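PDB 5WH9: 4-hydroxybenzoyl-CoA thioesterase from Bacillus halodurans, which hydrolyses the thioester of gentisyl-coenzyme A as a hotdog-fold thioesterase of the 4-hydroxybenzoyl-CoA thioesterase family. Local coordinates for the interface of chains A and B and the interface of chains A and C. Residues are numbered along the deposited sequence; one frame, centred on the assembly and turned at random. Chains: chain A/B/C, 4-hydroxybenzoyl-CoA thioesterase.

Contact 1: the interface of chains A and B. Residues chain A 23, 27, 59-62, 64; chain B 27, 30, 58-62.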
loop_
_atom_site.group_PDB
_atom_site.type_symbol
_atom_site.label_atom_id
_atom_site.label_comp_id
_atom_site.label_asym_id
_atom_site.label_seq_id
_atom_site.Cartn_x
_atom_site.Cartn_y
_atom_site.Cartn_z
ATOM N N TYR A 23 10.157 4.292 1.029
ATOM C CA TYR A 23 10.174 5.257 2.095
ATOM C C TYR A 23 8.832 5.730 2.601
ATOM O O TYR A 23 8.687 5.938 3.756
ATOM C CB TYR A 23 11.105 6.451 1.819
ATOM C CG TYR A 23 10.475 7.653 1.202
ATOM C CD1 TYR A 23 9.820 8.562 1.945
ATOM C CD2 TYR A 23 10.546 7.849 -0.108
ATOM C CE1 TYR A 23 9.235 9.638 1.391
ATOM C CE2 TYR A 23 10.007 8.928 -0.704
ATOM C CZ TYR A 23 9.342 9.832 0.051
ATOM O OH TYR A 23 8.810 10.893 -0.560
ATOM N N TYR A 27 5.855 6.783 6.866
ATOM C CA TYR A 27 4.706 7.612 7.288
ATOM C C TYR A 27 3.504 6.757 7.683
ATOM O O TYR A 27 2.667 7.152 8.486
ATOM C CB TYR A 27 4.330 8.613 6.191
ATOM C CG TYR A 27 5.489 9.501 5.860
ATOM C CD1 TYR A 27 6.455 9.093 4.958
ATOM C CD2 TYR A 27 5.655 10.724 6.496
ATOM C CE1 TYR A 27 7.540 9.882 4.676
ATOM C CE2 TYR A 27 6.747 11.521 6.229
ATOM C CZ TYR A 27 7.681 11.098 5.311
ATOM O OH TYR A 27 8.783 11.876 5.030
ATOM N N GLU A 59 0.803 18.340 8.587
ATOM C CA GLU A 59 2.177 18.417 8.182
ATOM C C GLU A 59 2.933 17.233 8.690
ATOM O O GLU A 59 2.771 16.882 9.786
ATOM C CB GLU A 59 2.743 19.709 8.717
ATOM C CG GLU A 59 3.958 20.267 8.055
ATOM C CD GLU A 59 5.187 19.902 8.832
ATOM O OE1 GLU A 59 5.295 20.296 9.985
ATOM O OE2 GLU A 59 6.015 19.187 8.339
ATOM N N ALA A 60 3.770 16.627 7.892
ATOM C CA ALA A 60 4.590 15.523 8.315
ATOM C C ALA A 60 5.967 15.658 7.744
ATOM O O ALA A 60 6.152 16.163 6.689
ATOM C CB ALA A 60 3.970 14.196 7.929
ATOM N N THR A 61 6.933 15.159 8.465
ATOM C CA THR A 61 8.323 15.188 8.039
ATOM C C THR A 61 9.036 13.970 8.589
ATOM O O THR A 61 8.681 13.463 9.651
ATOM C CB THR A 61 9.057 16.432 8.571
ATOM O OG1 THR A 61 8.214 17.580 8.442
ATOM C CG2 THR A 61 10.344 16.667 7.800
ATOM N N CYS A 62 10.056 13.513 7.876
ATOM C CA CYS A 62 10.843 12.396 8.353
ATOM C C CYS A 62 12.216 12.476 7.741
ATOM O O CYS A 62 12.364 12.846 6.572
ATOM C CB CYS A 62 10.174 11.062 8.003
ATOM S SG CYS A 62 10.832 9.632 8.893
ATOM N N PHE A 64 15.859 10.214 7.329
ATOM C CA PHE A 64 16.221 8.805 7.276
ATOM C C PHE A 64 17.730 8.591 7.413
ATOM O O PHE A 64 18.500 9.004 6.544
ATOM C CB PHE A 64 15.738 8.223 5.945
ATOM C CG PHE A 64 14.279 8.492 5.660
ATOM C CD1 PHE A 64 13.892 9.637 4.982
ATOM C CD2 PHE A 64 13.296 7.602 6.073
ATOM C CE1 PHE A 64 12.558 9.885 4.711
ATOM C CE2 PHE A 64 11.953 7.848 5.804
ATOM C CZ PHE A 64 11.584 8.989 5.127
ATOM N N TYR B 27 3.391 10.895 -0.244
ATOM C CA TYR B 27 4.818 10.593 -0.398
ATOM C C TYR B 27 5.050 9.604 -1.530
ATOM O O TYR B 27 6.027 9.728 -2.264
ATOM C CB TYR B 27 5.409 10.095 0.930
ATOM C CG TYR B 27 5.238 11.136 2.016
ATOM C CD1 TYR B 27 6.179 12.146 2.177
ATOM C CD2 TYR B 27 4.110 11.152 2.836
ATOM C CE1 TYR B 27 6.031 13.128 3.147
ATOM C CE2 TYR B 27 3.935 12.160 3.813
ATOM C CZ TYR B 27 4.915 13.140 3.951
ATOM O OH TYR B 27 4.805 14.126 4.918
ATOM N N MET B 30 4.852 11.668 -4.590
ATOM C CA MET B 30 6.101 12.400 -4.796
ATOM C C MET B 30 7.187 11.472 -5.293
ATOM O O MET B 30 7.949 11.810 -6.205
ATOM C CB MET B 30 6.575 13.089 -3.524
ATOM C CG MET B 30 5.800 14.347 -3.219
ATOM S SD MET B 30 6.441 15.253 -1.795
ATOM C CE MET B 30 6.424 13.968 -0.547
ATOM N N VAL B 58 16.821 11.254 1.716
ATOM C CA VAL B 58 17.408 11.471 3.045
ATOM C C VAL B 58 16.432 12.188 3.972
ATOM O O VAL B 58 16.516 12.065 5.200
ATOM C CB VAL B 58 18.729 12.245 2.999
ATOM C CG1 VAL B 58 19.847 11.352 2.536
ATOM C CG2 VAL B 58 18.615 13.391 2.075
ATOM N N GLU B 59 15.502 12.925 3.372
ATOM C CA GLU B 59 14.526 13.692 4.125
ATOM C C GLU B 59 13.316 14.038 3.250
ATOM O O GLU B 59 13.464 14.292 2.068
ATOM C CB GLU B 59 15.189 14.962 4.665
ATOM C CG GLU B 59 14.305 15.822 5.552
ATOM C CD GLU B 59 15.106 16.857 6.327
ATOM O OE1 GLU B 59 16.244 17.180 5.902
ATOM O OE2 GLU B 59 14.605 17.330 7.376
ATOM N N ALA B 60 12.120 14.038 3.829
ATOM C CA ALA B 60 10.931 14.397 3.062
ATOM C C ALA B 60 9.858 15.061 3.915
ATOM O O ALA B 60 9.605 14.650 5.046
ATOM C CB ALA B 60 10.371 13.180 2.325
ATOM N N THR B 61 9.221 16.084 3.354
ATOM C CA THR B 61 8.279 16.917 4.083
ATOM C C THR B 61 7.067 17.215 3.218
ATOM O O THR B 61 7.190 17.467 2.029
ATOM C CB THR B 61 8.911 18.256 4.461
ATOM O OG1 THR B 61 10.249 18.046 4.925
ATOM C CG2 THR B 61 8.104 18.939 5.555
ATOM N N CYS B 62 5.889 17.197 3.810
ATOM C CA CYS B 62 4.709 17.560 3.065
ATOM C C CYS B 62 3.744 18.332 3.952
ATOM O O CYS B 62 3.625 18.097 5.168
ATOM C CB CYS B 62 4.031 16.333 2.421
ATOM S SG CYS B 62 2.975 16.753 0.937
#
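Two copies of strand 59-64 run antiparallel across this two-fold interface, with A:Thr61 opposite B:Thr61, so the sheet of chain A continues into chain B. A:Ala60 and B:Cys62 exchange paired backbone bonds, N to O 3.1 Å each way and nearly along the C=O axes; A:Cys62 and B:Ala60 form the matching pair.

A:Tyr27 reaches this seam from helix 25-40. Its CB carries CG anti to the carbonyl carbon (chi1 -58°), and the ring lies over one face of the B:Tyr27 ring. The centroids are 3.5 Å apart and the planes differ by 8°, which defines a stack although the two side chains cross at about a right angle. CG lies against B:Tyr27 CE2 and CD2, CD1 against B:Tyr27 CD2, CD2 against B:Tyr27 CE2, CE1 against B:Tyr27 CD1 and CZ against B:Tyr27 CE1; CE2 of A:Tyr27 meets CZ of B:Tyr27 at 3.3 Å. At the tip, the phenol OH donates to B:Ala60 O over 2.9 Å, from above the carbonyl plane. That oxygen also accepts from A:Cys62 N, in the carbonyl plane, so two donors grip it from different directions. An alanine in place of A:Tyr27 would probably lose both the ring stack and the phenol bond, leaving B:Ala60 O with less support.

A:Tyr23 packs its CE1 3.8 Å from B:Ala60 CB. The site joins strands of two hotdog domains, with the Tyr27 pair of the two helices 25-40, and A:Tyr23 from the loop before one of them, packed beside the joined strands.

Contact 2: the interface of chains A and C. Residues chain A 31, 35, 45-46, 49; chain C 12, 70-71.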
loop_
_atom_site.group_PDB
_atom_site.type_symbol
_atom_site.label_atom_id
_atom_site.label_comp_id
_atom_site.label_asym_id
_atom_site.label_seq_id
_atom_site.Cartn_x
_atom_site.Cartn_y
_atom_site.Cartn_z
ATOM N N ASP A 31 1.767 6.962 11.288
ATOM C CA ASP A 31 0.318 6.998 11.488
ATOM C C ASP A 31 -0.140 5.866 12.410
ATOM O O ASP A 31 -0.996 6.057 13.284
ATOM C CB ASP A 31 -0.429 6.940 10.145
ATOM C CG ASP A 31 -1.939 7.043 10.309
ATOM O OD1 ASP A 31 -2.472 8.176 10.430
ATOM O OD2 ASP A 31 -2.603 5.981 10.321
ATOM N N HIS A 35 -2.123 6.311 16.177
ATOM C CA HIS A 35 -3.285 5.583 16.676
ATOM C C HIS A 35 -2.966 4.782 17.945
ATOM O O HIS A 35 -3.747 4.765 18.888
ATOM C CB HIS A 35 -3.842 4.678 15.579
ATOM C CG HIS A 35 -4.468 5.437 14.451
ATOM N ND1 HIS A 35 -3.765 5.823 13.328
ATOM C CD2 HIS A 35 -5.722 5.921 14.295
ATOM C CE1 HIS A 35 -4.560 6.507 12.526
ATOM N NE2 HIS A 35 -5.757 6.570 13.085
ATOM N N THR A 45 -8.897 4.628 19.162
ATOM C CA THR A 45 -9.271 5.495 18.045
ATOM C C THR A 45 -10.422 4.964 17.186
ATOM O O THR A 45 -11.124 5.745 16.543
ATOM C CB THR A 45 -8.062 5.775 17.148
ATOM O OG1 THR A 45 -7.484 4.528 16.738
ATOM C CG2 THR A 45 -7.013 6.593 17.909
ATOM N N SER A 46 -10.600 3.642 17.176
ATOM C CA SER A 46 -11.686 3.006 16.433
ATOM C C SER A 46 -13.037 3.617 16.790
ATOM O O SER A 46 -13.870 3.863 15.912
ATOM C CB SER A 46 -11.702 1.507 16.701
ATOM O OG SER A 46 -11.436 1.239 18.065
ATOM N N ILE A 49 -13.171 7.262 15.489
ATOM C CA ILE A 49 -13.420 7.237 14.060
ATOM C C ILE A 49 -14.916 7.036 13.779
ATOM O O ILE A 49 -15.493 7.669 12.887
ATOM C CB ILE A 49 -12.564 6.150 13.382
ATOM C CG1 ILE A 49 -11.187 6.714 13.005
ATOM C CG2 ILE A 49 -13.248 5.618 12.140
ATOM C CD1 ILE A 49 -10.319 7.101 14.174
ATOM N N PHE C 12 -5.512 1.641 10.340
ATOM C CA PHE C 12 -6.394 2.625 9.738
ATOM C C PHE C 12 -6.166 2.685 8.229
ATOM O O PHE C 12 -7.110 2.835 7.438
ATOM C CB PHE C 12 -6.144 3.990 10.355
ATOM C CG PHE C 12 -7.090 5.029 9.880
ATOM C CD1 PHE C 12 -8.426 4.965 10.223
ATOM C CD2 PHE C 12 -6.653 6.055 9.084
ATOM C CE1 PHE C 12 -9.306 5.915 9.771
ATOM C CE2 PHE C 12 -7.520 7.007 8.630
ATOM C CZ PHE C 12 -8.850 6.939 8.975
ATOM N N PHE C 70 -11.525 -1.356 10.942
ATOM C CA PHE C 70 -10.417 -0.752 11.659
ATOM C C PHE C 70 -10.350 -1.289 13.083
ATOM O O PHE C 70 -11.371 -1.379 13.772
ATOM C CB PHE C 70 -10.557 0.762 11.694
ATOM C CG PHE C 70 -9.510 1.445 12.546
ATOM C CD1 PHE C 70 -8.188 1.032 12.499
ATOM C CD2 PHE C 70 -9.850 2.494 13.386
ATOM C CE1 PHE C 70 -7.224 1.651 13.271
ATOM C CE2 PHE C 70 -8.890 3.122 14.167
ATOM C CZ PHE C 70 -7.577 2.702 14.108
ATOM N N ALA C 71 -9.144 -1.663 13.506
ATOM C CA ALA C 71 -8.894 -2.061 14.886
ATOM C C ALA C 71 -9.235 -3.521 15.219
ATOM O O ALA C 71 -8.899 -3.989 16.307
ATOM C CB ALA C 71 -9.607 -1.117 15.844
#
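ND1 of the A:His35 imidazole donates a hydrogen bond to the backbone A:Asp31 O, one turn earlier in helix 25-40, at 2.8 Å and 150° at hydrogen; this bond is the grip on ND1. The acceptor lies close to the imidazole plane, whereas the donor stands above the carbonyl plane, which is likely to restrain rotation of the ring. The site is an apolar part of a two-fold contact between copies of this hotdog-fold thioesterase, seen in the deposited assembly and possibly part of its oligomer. A:His35 has its CG anti to the carbonyl carbon.

One face of the imidazole receives two phenylalanines of chain C. C:Phe12 CB lies over the CE1/NE2 side, 3.7 Å from A:His35 CE1. C:Phe70 comes edge-on, its CZ 3.7 Å from A:His35 CD2, with the ring planes 75° apart.

C:Phe70 extends with CG anti to its backbone N (chi1 174°), bringing its ring tip between A:His35 and helix 45-50. CD2 rests 3.6 Å from A:Ser46 CA, and CE2 passes near A:Ser46 N. Within chain C, C:Ala71 CB covers one ring face and C:Phe12 CD1 the other, both over its centre, which would limit tilting of the ring. C:Ala71 CB also packs tightly against A:Ser46 CB, at 3.5 Å. C:Phe12, with CG anti to its backbone N, turns its CE1 toward CG1 of the poorly ordered A:Ile49, 3.8 Å away.

About 21 Å separates the C-alpha centres of contact 1 and contact 2. Chain A contributes helix 25-40 to both: A:Tyr27 serves contact 1, and A:Asp31 and A:His35, farther along, serve contact 2. Strand 59-64 enters only the first patch, helix 45-50 only the second. One protomer can therefore engage chains B and C together through different surfaces, with helix 25-40 placing residues of both contacts on one element. Each interface has its own two-fold symmetry, and the deposited assembly contains four copies, consistent with a tetramer built from two kinds of pairing, although the structure alone does not show the assembly in solution.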